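Local coordinates for protein MDM10 isoform 1 (Saccharomyces cerevisiae, PDB 7BTX) that helps tether the endoplasmic reticulum to mitochondria as a component of the ERMES complex and takes part in late assembly steps of the outer-membrane TOM translocase, at residues F275-S280 with K295-L300; Y208-N213 with L233-W238. All blocks are in the same frame, centred on the assembly; numbering follows the deposited sequence.

Interaction 1. Residues F275-S280 with K295-L300; sequences FGHISS and KYDFNL
The carbonyl oxygen of G276 is gripped by two N-H groups, one from each segment: L300 N reaches G276 O across the contact at 2.9 Å, and I278 N returns to G276 O within its own segment at 3.0 Å. Both hydrogen bonds are weak, and the second closes an inverse gamma turn centred on H277. At the far end, Y296 N gives S280 O another weak bond of 2.8 Å, to which K295 CA adds a C-H...O contact. The two segments run roughly antiparallel, 147° apart end to end; here the loop leading into strand 280-284 lies beside the end of strand 292-297 at the surface of the barrel.

Side chains fill in the contact between these two bonds. The H277 imidazole, its CG anti to the backbone N (chi1 -176°), lies across the D297 carboxylate at about a right angle, the two planes 38° apart. NE2 of H277 lies nearest to OD2 of D297, yet the angle is too poor for a hydrogen bond; OD2 takes a weak bond from F298 N instead. H277 CD2 lies 3.2 Å from F298 O. Further along, the methyls I278 CD1 and L300 CD1 meet at 3.8 Å, with W271 also against I278. An alanine in place of H277 would probably leave the D297 carboxylate without the imidazole beside it and open a gap next to F298 O.

The backbone of D297 also bonds to N306 of the next strand, 306-307. The closeness of ring and carboxylate is doubtful in detail, but if the two groups are as near as modelled, the acid may favour a positive charge on the imidazole.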
ATOM      1  N   PHE D 275       5.464 -16.254 -39.187  1.00 76.60           N
ATOM      2  CA  PHE D 275       4.138 -16.331 -38.595  1.00 76.60           C
ATOM      3  C   PHE D 275       3.009 -16.269 -39.610  1.00 76.60           C
ATOM      4  O   PHE D 275       1.888 -16.662 -39.277  1.00 76.60           O
ATOM      5  CB  PHE D 275       3.934 -15.201 -37.574  1.00 76.60           C
ATOM      6  CG  PHE D 275       4.587 -15.452 -36.245  1.00 76.60           C
ATOM      7  CD1 PHE D 275       5.174 -16.676 -35.953  1.00 76.60           C
ATOM      8  CD2 PHE D 275       4.628 -14.454 -35.288  1.00 76.60           C
ATOM      9  CE1 PHE D 275       5.780 -16.900 -34.729  1.00 76.60           C
ATOM     10  CE2 PHE D 275       5.232 -14.670 -34.062  1.00 76.60           C
ATOM     11  CZ  PHE D 275       5.809 -15.894 -33.783  1.00 76.60           C
ATOM     12  N   GLY D 276       3.267 -15.787 -40.823  1.00 72.72           N
ATOM     13  CA  GLY D 276       2.223 -15.655 -41.819  1.00 72.72           C
ATOM     14  C   GLY D 276       1.293 -14.488 -41.598  1.00 72.72           C
ATOM     15  O   GLY D 276       0.266 -14.394 -42.274  1.00 72.72           O
ATOM     16  N   HIS D 277       1.629 -13.585 -40.681  1.00 67.98           N
ATOM     17  CA  HIS D 277       0.730 -12.506 -40.284  1.00 67.98           C
ATOM     18  C   HIS D 277       0.853 -11.343 -41.266  1.00 67.98           C
ATOM     19  O   HIS D 277       1.592 -10.380 -41.064  1.00 67.98           O
ATOM     20  CB  HIS D 277       1.033 -12.072 -38.858  1.00 67.98           C
ATOM     21  CG  HIS D 277       0.094 -11.035 -38.334  1.00 67.98           C
ATOM     22  ND1 HIS D 277       0.453  -9.712 -38.190  1.00 67.98           N
ATOM     23  CD2 HIS D 277      -1.194 -11.122 -37.927  1.00 67.98           C
ATOM     24  CE1 HIS D 277      -0.572  -9.030 -37.712  1.00 67.98           C
ATOM     25  NE2 HIS D 277      -1.584  -9.861 -37.544  1.00 67.98           N
ATOM     26  N   ILE D 278       0.093 -11.446 -42.357  1.00 61.44           N
ATOM     27  CA  ILE D 278       0.044 -10.363 -43.327  1.00 61.44           C
ATOM     28  C   ILE D 278      -0.800  -9.228 -42.776  1.00 61.44           C
ATOM     29  O   ILE D 278      -1.927  -9.431 -42.313  1.00 61.44           O
ATOM     30  CB  ILE D 278      -0.516 -10.869 -44.666  1.00 61.44           C
ATOM     31  CG1 ILE D 278       0.359 -11.992 -45.212  1.00 61.44           C
ATOM     32  CG2 ILE D 278      -0.630  -9.736 -45.672  1.00 61.44           C
ATOM     33  CD1 ILE D 278      -0.021 -12.452 -46.599  1.00 61.44           C
ATOM     34  N   SER D 279      -0.251  -8.021 -42.815  1.00 55.91           N
ATOM     35  CA  SER D 279      -0.978  -6.810 -42.479  1.00 55.91           C
ATOM     36  C   SER D 279      -1.121  -5.945 -43.718  1.00 55.91           C
ATOM     37  O   SER D 279      -0.457  -6.155 -44.732  1.00 55.91           O
ATOM     38  CB  SER D 279      -0.276  -6.020 -41.375  1.00 55.91           C
ATOM     39  OG  SER D 279      -0.777  -4.699 -41.330  1.00 55.91           O
ATOM     40  N   SER D 280      -2.001  -4.958 -43.622  1.00 52.89           N
ATOM     41  CA  SER D 280      -2.238  -4.026 -44.712  1.00 52.89           C
ATOM     42  C   SER D 280      -2.858  -2.769 -44.140  1.00 52.89           C
ATOM     43  O   SER D 280      -3.748  -2.852 -43.293  1.00 52.89           O
ATOM     44  CB  SER D 280      -3.152  -4.639 -45.769  1.00 52.89           C
ATOM     45  OG  SER D 280      -3.418  -3.714 -46.802  1.00 52.89           O
ATOM     46  N   LYS D 295      -6.685   0.083 -41.244  1.00 51.21           N
ATOM     47  CA  LYS D 295      -5.839  -1.099 -41.330  1.00 51.21           C
ATOM     48  C   LYS D 295      -6.688  -2.352 -41.467  1.00 51.21           C
ATOM     49  O   LYS D 295      -7.550  -2.617 -40.627  1.00 51.21           O
ATOM     50  CB  LYS D 295      -4.948  -1.213 -40.102  1.00 51.21           C
ATOM     51  CG  LYS D 295      -4.243  -2.545 -39.992  1.00 51.21           C
ATOM     52  CD  LYS D 295      -3.110  -2.503 -39.001  1.00 51.21           C
ATOM     53  CE  LYS D 295      -3.611  -2.710 -37.596  1.00 51.21           C
ATOM     54  NZ  LYS D 295      -2.495  -2.763 -36.618  1.00 51.21           N
ATOM     55  N   TYR D 296      -6.437  -3.131 -42.511  1.00 57.65           N
ATOM     56  CA  TYR D 296      -7.030  -4.455 -42.665  1.00 57.65           C
ATOM     57  C   TYR D 296      -5.955  -5.486 -42.372  1.00 57.65           C
ATOM     58  O   TYR D 296      -5.003  -5.631 -43.140  1.00 57.65           O
ATOM     59  CB  TYR D 296      -7.603  -4.666 -44.062  1.00 57.65           C
ATOM     60  CG  TYR D 296      -8.014  -6.101 -44.298  1.00 57.65           C
ATOM     61  CD1 TYR D 296      -9.071  -6.660 -43.595  1.00 57.65           C
ATOM     62  CD2 TYR D 296      -7.337  -6.900 -45.209  1.00 57.65           C
ATOM     63  CE1 TYR D 296      -9.448  -7.968 -43.796  1.00 57.65           C
ATOM     64  CE2 TYR D 296      -7.708  -8.213 -45.419  1.00 57.65           C
ATOM     65  CZ  TYR D 296      -8.764  -8.739 -44.708  1.00 57.65           C
ATOM     66  OH  TYR D 296      -9.144 -10.044 -44.911  1.00 57.65           O
ATOM     67  N   ASP D 297      -6.110  -6.204 -41.271  1.00 60.26           N
ATOM     68  CA  ASP D 297      -5.143  -7.209 -40.881  1.00 60.26           C
ATOM     69  C   ASP D 297      -5.592  -8.570 -41.400  1.00 60.26           C
ATOM     70  O   ASP D 297      -6.724  -8.744 -41.855  1.00 60.26           O
ATOM     71  CB  ASP D 297      -4.985  -7.203 -39.366  1.00 60.26           C
ATOM     72  CG  ASP D 297      -3.662  -7.749 -38.920  1.00 60.26           C
ATOM     73  OD1 ASP D 297      -2.770  -6.939 -38.598  1.00 60.26           O
ATOM     74  OD2 ASP D 297      -3.511  -8.985 -38.886  1.00 60.26           O
ATOM     75  N   PHE D 298      -4.695  -9.554 -41.341  1.00 67.17           N
ATOM     76  CA  PHE D 298      -4.999 -10.898 -41.816  1.00 67.17           C
ATOM     77  C   PHE D 298      -4.088 -11.909 -41.130  1.00 67.17           C
ATOM     78  O   PHE D 298      -3.329 -11.548 -40.228  1.00 67.17           O
ATOM     79  CB  PHE D 298      -4.854 -10.975 -43.342  1.00 67.17           C
ATOM     80  CG  PHE D 298      -5.656 -12.075 -43.975  1.00 67.17           C
ATOM     81  CD1 PHE D 298      -7.017 -12.183 -43.738  1.00 67.17           C
ATOM     82  CD2 PHE D 298      -5.038 -13.027 -44.767  1.00 67.17           C
ATOM     83  CE1 PHE D 298      -7.757 -13.209 -44.307  1.00 67.17           C
ATOM     84  CE2 PHE D 298      -5.770 -14.056 -45.337  1.00 67.17           C
ATOM     85  CZ  PHE D 298      -7.133 -14.144 -45.107  1.00 67.17           C
ATOM     86  N   ASN D 299      -4.164 -13.173 -41.541  1.00 73.80           N
ATOM     87  CA  ASN D 299      -3.289 -14.227 -41.054  1.00 73.80           C
ATOM     88  C   ASN D 299      -3.256 -15.354 -42.075  1.00 73.80           C
ATOM     89  O   ASN D 299      -4.225 -15.551 -42.812  1.00 73.80           O
ATOM     90  CB  ASN D 299      -3.764 -14.746 -39.698  1.00 73.80           C
ATOM     91  CG  ASN D 299      -2.639 -15.311 -38.867  1.00 73.80           C
ATOM     92  OD1 ASN D 299      -1.825 -16.091 -39.352  1.00 73.80           O
ATOM     93  ND2 ASN D 299      -2.586 -14.916 -37.601  1.00 73.80           N
ATOM     94  N   LEU D 300      -2.148 -16.081 -42.144  1.00 79.73           N
ATOM     95  CA  LEU D 300      -2.069 -17.258 -42.990  1.00 79.73           C
ATOM     96  C   LEU D 300      -1.927 -18.506 -42.120  1.00 79.73           C
ATOM     97  O   LEU D 300      -1.389 -18.460 -41.011  1.00 79.73           O
ATOM     98  CB  LEU D 300      -0.917 -17.129 -43.984  1.00 79.73           C
ATOM     99  CG  LEU D 300      -1.076 -16.071 -45.077  1.00 79.73           C
ATOM    100  CD1 LEU D 300       0.011 -16.233 -46.119  1.00 79.73           C
ATOM    101  CD2 LEU D 300      -2.449 -16.148 -45.719  1.00 79.73           C
TER

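Interaction 2. Residues Y208-N213 with L233-W238; sequences YRVLHN and LGAEFW
V210 and A235 face each other as a hydrogen-bonded pair of an antiparallel beta hairpin with a long connection, part of the wall of a membrane beta-barrel. Each donates its N-H to the other's carbonyl: V210 N to A235 O at 3.2 Å and A235 N to V210 O at 3.1 Å. Flanking bonds join F237 N to Y208 O at 3.0 Å and H212 N to L233 O at 2.8 Å, keeping the strand axes 4.8 Å apart and within a few degrees of exactly antiparallel.

Around this backbone core, the rings of Y208 and F237 lie side by side, pointing the same way, and touch edge to edge through their CD2 atoms at 3.8 Å. On the face carrying R209 and E236, the two side chains also run alongside each other, with R209 CG close to E236 CB but their charged ends apart. The guanidinium of R209 finds its salt bridge instead in E196 of the neighbouring strand 194-199, whose W197 meets the Y208 ring. That strand also shares backbone bonding with R209, so strand 209-211 is supported from both flanks. On strand 230-240, E236 and W238 also pack against a chain of another protein.

Extended from CG to NE, the R209 chain brings NE to the edge of the W238 indole, 3.9 Å from CZ2, with guanidinium and ring planes 63° apart.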
ATOM      1  N   TYR D 208      19.306  -6.712 -37.893  1.00 48.32           N
ATOM      2  CA  TYR D 208      19.618  -5.956 -39.092  1.00 48.32           C
ATOM      3  C   TYR D 208      18.325  -5.369 -39.628  1.00 48.32           C
ATOM      4  O   TYR D 208      17.287  -6.021 -39.578  1.00 48.32           O
ATOM      5  CB  TYR D 208      20.288  -6.841 -40.150  1.00 48.32           C
ATOM      6  CG  TYR D 208      20.605  -6.136 -41.442  1.00 48.32           C
ATOM      7  CD1 TYR D 208      21.571  -5.154 -41.495  1.00 48.32           C
ATOM      8  CD2 TYR D 208      19.940  -6.459 -42.613  1.00 48.32           C
ATOM      9  CE1 TYR D 208      21.865  -4.505 -42.671  1.00 48.32           C
ATOM     10  CE2 TYR D 208      20.228  -5.813 -43.796  1.00 48.32           C
ATOM     11  CZ  TYR D 208      21.193  -4.838 -43.814  1.00 48.32           C
ATOM     12  OH  TYR D 208      21.493  -4.188 -44.981  1.00 48.32           O
ATOM     13  N   ARG D 209      18.388  -4.135 -40.111  1.00 51.68           N
ATOM     14  CA  ARG D 209      17.256  -3.503 -40.767  1.00 51.68           C
ATOM     15  C   ARG D 209      17.756  -2.856 -42.039  1.00 51.68           C
ATOM     16  O   ARG D 209      18.935  -2.524 -42.148  1.00 51.68           O
ATOM     17  CB  ARG D 209      16.585  -2.426 -39.911  1.00 51.68           C
ATOM     18  CG  ARG D 209      15.908  -2.886 -38.648  1.00 51.68           C
ATOM     19  CD  ARG D 209      15.228  -1.692 -38.009  1.00 51.68           C
ATOM     20  NE  ARG D 209      15.080  -1.824 -36.566  1.00 51.68           N
ATOM     21  CZ  ARG D 209      15.211  -0.814 -35.715  1.00 51.68           C
ATOM     22  NH1 ARG D 209      15.062  -1.015 -34.415  1.00 51.68           N
ATOM     23  NH2 ARG D 209      15.502   0.395 -36.166  1.00 51.68           N
ATOM     24  N   VAL D 210      16.854  -2.666 -42.992  1.00 51.46           N
ATOM     25  CA  VAL D 210      17.169  -1.962 -44.227  1.00 51.46           C
ATOM     26  C   VAL D 210      15.861  -1.404 -44.762  1.00 51.46           C
ATOM     27  O   VAL D 210      14.798  -1.987 -44.546  1.00 51.46           O
ATOM     28  CB  VAL D 210      17.893  -2.882 -45.238  1.00 51.46           C
ATOM     29  CG1 VAL D 210      17.029  -4.055 -45.662  1.00 51.46           C
ATOM     30  CG2 VAL D 210      18.407  -2.105 -46.446  1.00 51.46           C
ATOM     31  N   LEU D 211      15.910  -0.235 -45.384  1.00 56.76           N
ATOM     32  CA  LEU D 211      14.741   0.368 -46.003  1.00 56.76           C
ATOM     33  C   LEU D 211      15.188   1.020 -47.300  1.00 56.76           C
ATOM     34  O   LEU D 211      15.687   2.148 -47.292  1.00 56.76           O
ATOM     35  CB  LEU D 211      14.083   1.373 -45.060  1.00 56.76           C
ATOM     36  CG  LEU D 211      12.719   1.965 -45.419  1.00 56.76           C
ATOM     37  CD1 LEU D 211      11.900   2.112 -44.171  1.00 56.76           C
ATOM     38  CD2 LEU D 211      12.854   3.327 -46.066  1.00 56.76           C
ATOM     39  N   HIS D 212      15.017   0.309 -48.406  1.00 61.56           N
ATOM     40  CA  HIS D 212      15.507   0.757 -49.703  1.00 61.56           C
ATOM     41  C   HIS D 212      14.424   1.598 -50.361  1.00 61.56           C
ATOM     42  O   HIS D 212      13.445   1.080 -50.891  1.00 61.56           O
ATOM     43  CB  HIS D 212      15.905  -0.425 -50.573  1.00 61.56           C
ATOM     44  CG  HIS D 212      16.696  -0.038 -51.781  1.00 61.56           C
ATOM     45  ND1 HIS D 212      18.024  -0.367 -51.934  1.00 61.56           N
ATOM     46  CD2 HIS D 212      16.348   0.649 -52.893  1.00 61.56           C
ATOM     47  CE1 HIS D 212      18.461   0.103 -53.088  1.00 61.56           C
ATOM     48  NE2 HIS D 212      17.463   0.723 -53.690  1.00 61.56           N
ATOM     49  N   ASN D 213      14.614   2.907 -50.335  1.00 64.71           N
ATOM     50  CA  ASN D 213      13.706   3.808 -51.020  1.00 64.71           C
ATOM     51  C   ASN D 213      13.935   3.750 -52.528  1.00 64.71           C
ATOM     52  O   ASN D 213      15.071   3.716 -53.006  1.00 64.71           O
ATOM     53  CB  ASN D 213      13.906   5.231 -50.505  1.00 64.71           C
ATOM     54  CG  ASN D 213      12.799   6.165 -50.925  1.00 64.71           C
ATOM     55  OD1 ASN D 213      11.772   5.736 -51.442  1.00 64.71           O
ATOM     56  ND2 ASN D 213      12.999   7.456 -50.698  1.00 64.71           N
ATOM     57  N   LEU D 233      10.669   0.073 -49.539  1.00 56.32           N
ATOM     58  CA  LEU D 233      10.662  -1.370 -49.336  1.00 56.32           C
ATOM     59  C   LEU D 233      11.628  -1.709 -48.211  1.00 56.32           C
ATOM     60  O   LEU D 233      12.807  -1.357 -48.280  1.00 56.32           O
ATOM     61  CB  LEU D 233      11.052  -2.109 -50.620  1.00 56.32           C
ATOM     62  CG  LEU D 233      10.714  -3.596 -50.797  1.00 56.32           C
ATOM     63  CD1 LEU D 233      10.577  -3.884 -52.279  1.00 56.32           C
ATOM     64  CD2 LEU D 233      11.715  -4.563 -50.173  1.00 56.32           C
ATOM     65  N   GLY D 234      11.158  -2.404 -47.188  1.00 55.50           N
ATOM     66  CA  GLY D 234      12.004  -2.668 -46.046  1.00 55.50           C
ATOM     67  C   GLY D 234      12.046  -4.115 -45.618  1.00 55.50           C
ATOM     68  O   GLY D 234      11.219  -4.919 -46.048  1.00 55.50           O
ATOM     69  N   ALA D 235      13.013  -4.461 -44.779  1.00 54.81           N
ATOM     70  CA  ALA D 235      13.110  -5.797 -44.218  1.00 54.81           C
ATOM     71  C   ALA D 235      13.787  -5.722 -42.854  1.00 54.81           C
ATOM     72  O   ALA D 235      14.408  -4.720 -42.503  1.00 54.81           O
ATOM     73  CB  ALA D 235      13.863  -6.715 -45.173  1.00 54.81           C
ATOM     74  N   GLU D 236      13.676  -6.784 -42.063  1.00 58.12           N
ATOM     75  CA  GLU D 236      14.398  -6.866 -40.804  1.00 58.12           C
ATOM     76  C   GLU D 236      14.691  -8.327 -40.518  1.00 58.12           C
ATOM     77  O   GLU D 236      13.973  -9.204 -40.996  1.00 58.12           O
ATOM     78  CB  GLU D 236      13.622  -6.218 -39.654  1.00 58.12           C
ATOM     79  CG  GLU D 236      12.526  -7.058 -39.066  1.00 58.12           C
ATOM     80  CD  GLU D 236      11.648  -6.283 -38.112  1.00 58.12           C
ATOM     81  OE1 GLU D 236      11.859  -5.063 -37.965  1.00 58.12           O
ATOM     82  OE2 GLU D 236      10.751  -6.899 -37.501  1.00 58.12           O
ATOM     83  N   PHE D 237      15.781  -8.591 -39.797  1.00 55.55           N
ATOM     84  CA  PHE D 237      16.277  -9.957 -39.607  1.00 55.55           C
ATOM     85  C   PHE D 237      16.868 -10.078 -38.208  1.00 55.55           C
ATOM     86  O   PHE D 237      18.023  -9.715 -37.992  1.00 55.55           O
ATOM     87  CB  PHE D 237      17.321 -10.320 -40.660  1.00 55.55           C
ATOM     88  CG  PHE D 237      16.840 -10.197 -42.075  1.00 55.55           C
ATOM     89  CD1 PHE D 237      16.086 -11.201 -42.654  1.00 55.55           C
ATOM     90  CD2 PHE D 237      17.132  -9.068 -42.819  1.00 55.55           C
ATOM     91  CE1 PHE D 237      15.636 -11.083 -43.951  1.00 55.55           C
ATOM     92  CE2 PHE D 237      16.686  -8.944 -44.116  1.00 55.55           C
ATOM     93  CZ  PHE D 237      15.938  -9.952 -44.683  1.00 55.55           C
ATOM     94  N   TRP D 238      16.095 -10.610 -37.271  1.00 61.77           N
ATOM     95  CA  TRP D 238      16.567 -10.780 -35.907  1.00 61.77           C
ATOM     96  C   TRP D 238      16.972 -12.228 -35.666  1.00 61.77           C
ATOM     97  O   TRP D 238      16.450 -13.149 -36.292  1.00 61.77           O
ATOM     98  CB  TRP D 238      15.486 -10.355 -34.919  1.00 61.77           C
ATOM     99  CG  TRP D 238      14.989  -9.000 -35.193  1.00 61.77           C
ATOM    100  CD1 TRP D 238      13.885  -8.668 -35.902  1.00 61.77           C
ATOM    101  CD2 TRP D 238      15.591  -7.775 -34.783  1.00 61.77           C
ATOM    102  NE1 TRP D 238      13.751  -7.309 -35.953  1.00 61.77           N
ATOM    103  CE2 TRP D 238      14.793  -6.737 -35.276  1.00 61.77           C
ATOM    104  CE3 TRP D 238      16.726  -7.458 -34.038  1.00 61.77           C
ATOM    105  CZ2 TRP D 238      15.090  -5.404 -35.052  1.00 61.77           C
ATOM    106  CZ3 TRP D 238      17.030  -6.141 -33.832  1.00 61.77           C
ATOM    107  CH2 TRP D 238      16.209  -5.128 -34.327  1.00 61.77           C
TER

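Overall arrangement
Both interactions belong to one antiparallel sheet of the barrel wall, with centres about 18 Å apart and nearest atoms about 10 Å apart, so they do not touch. They come in series along the chain: interaction 2 closes before interaction 1 opens. Interaction 2 joins the sheet's first two strands, 209-211 and 230-240; strands 245-258 and 263-269 then lead to the neighbourhood of interaction 1, where the approach to strand 280-284 meets the end of strand 292-297. Regular strand pairing in interaction 2 contrasts with the less regular, weakly bonded loop and strand end of interaction 1. Each interaction also reaches a chain of another protein, consistent with a barrel that works within larger outer-membrane assemblies.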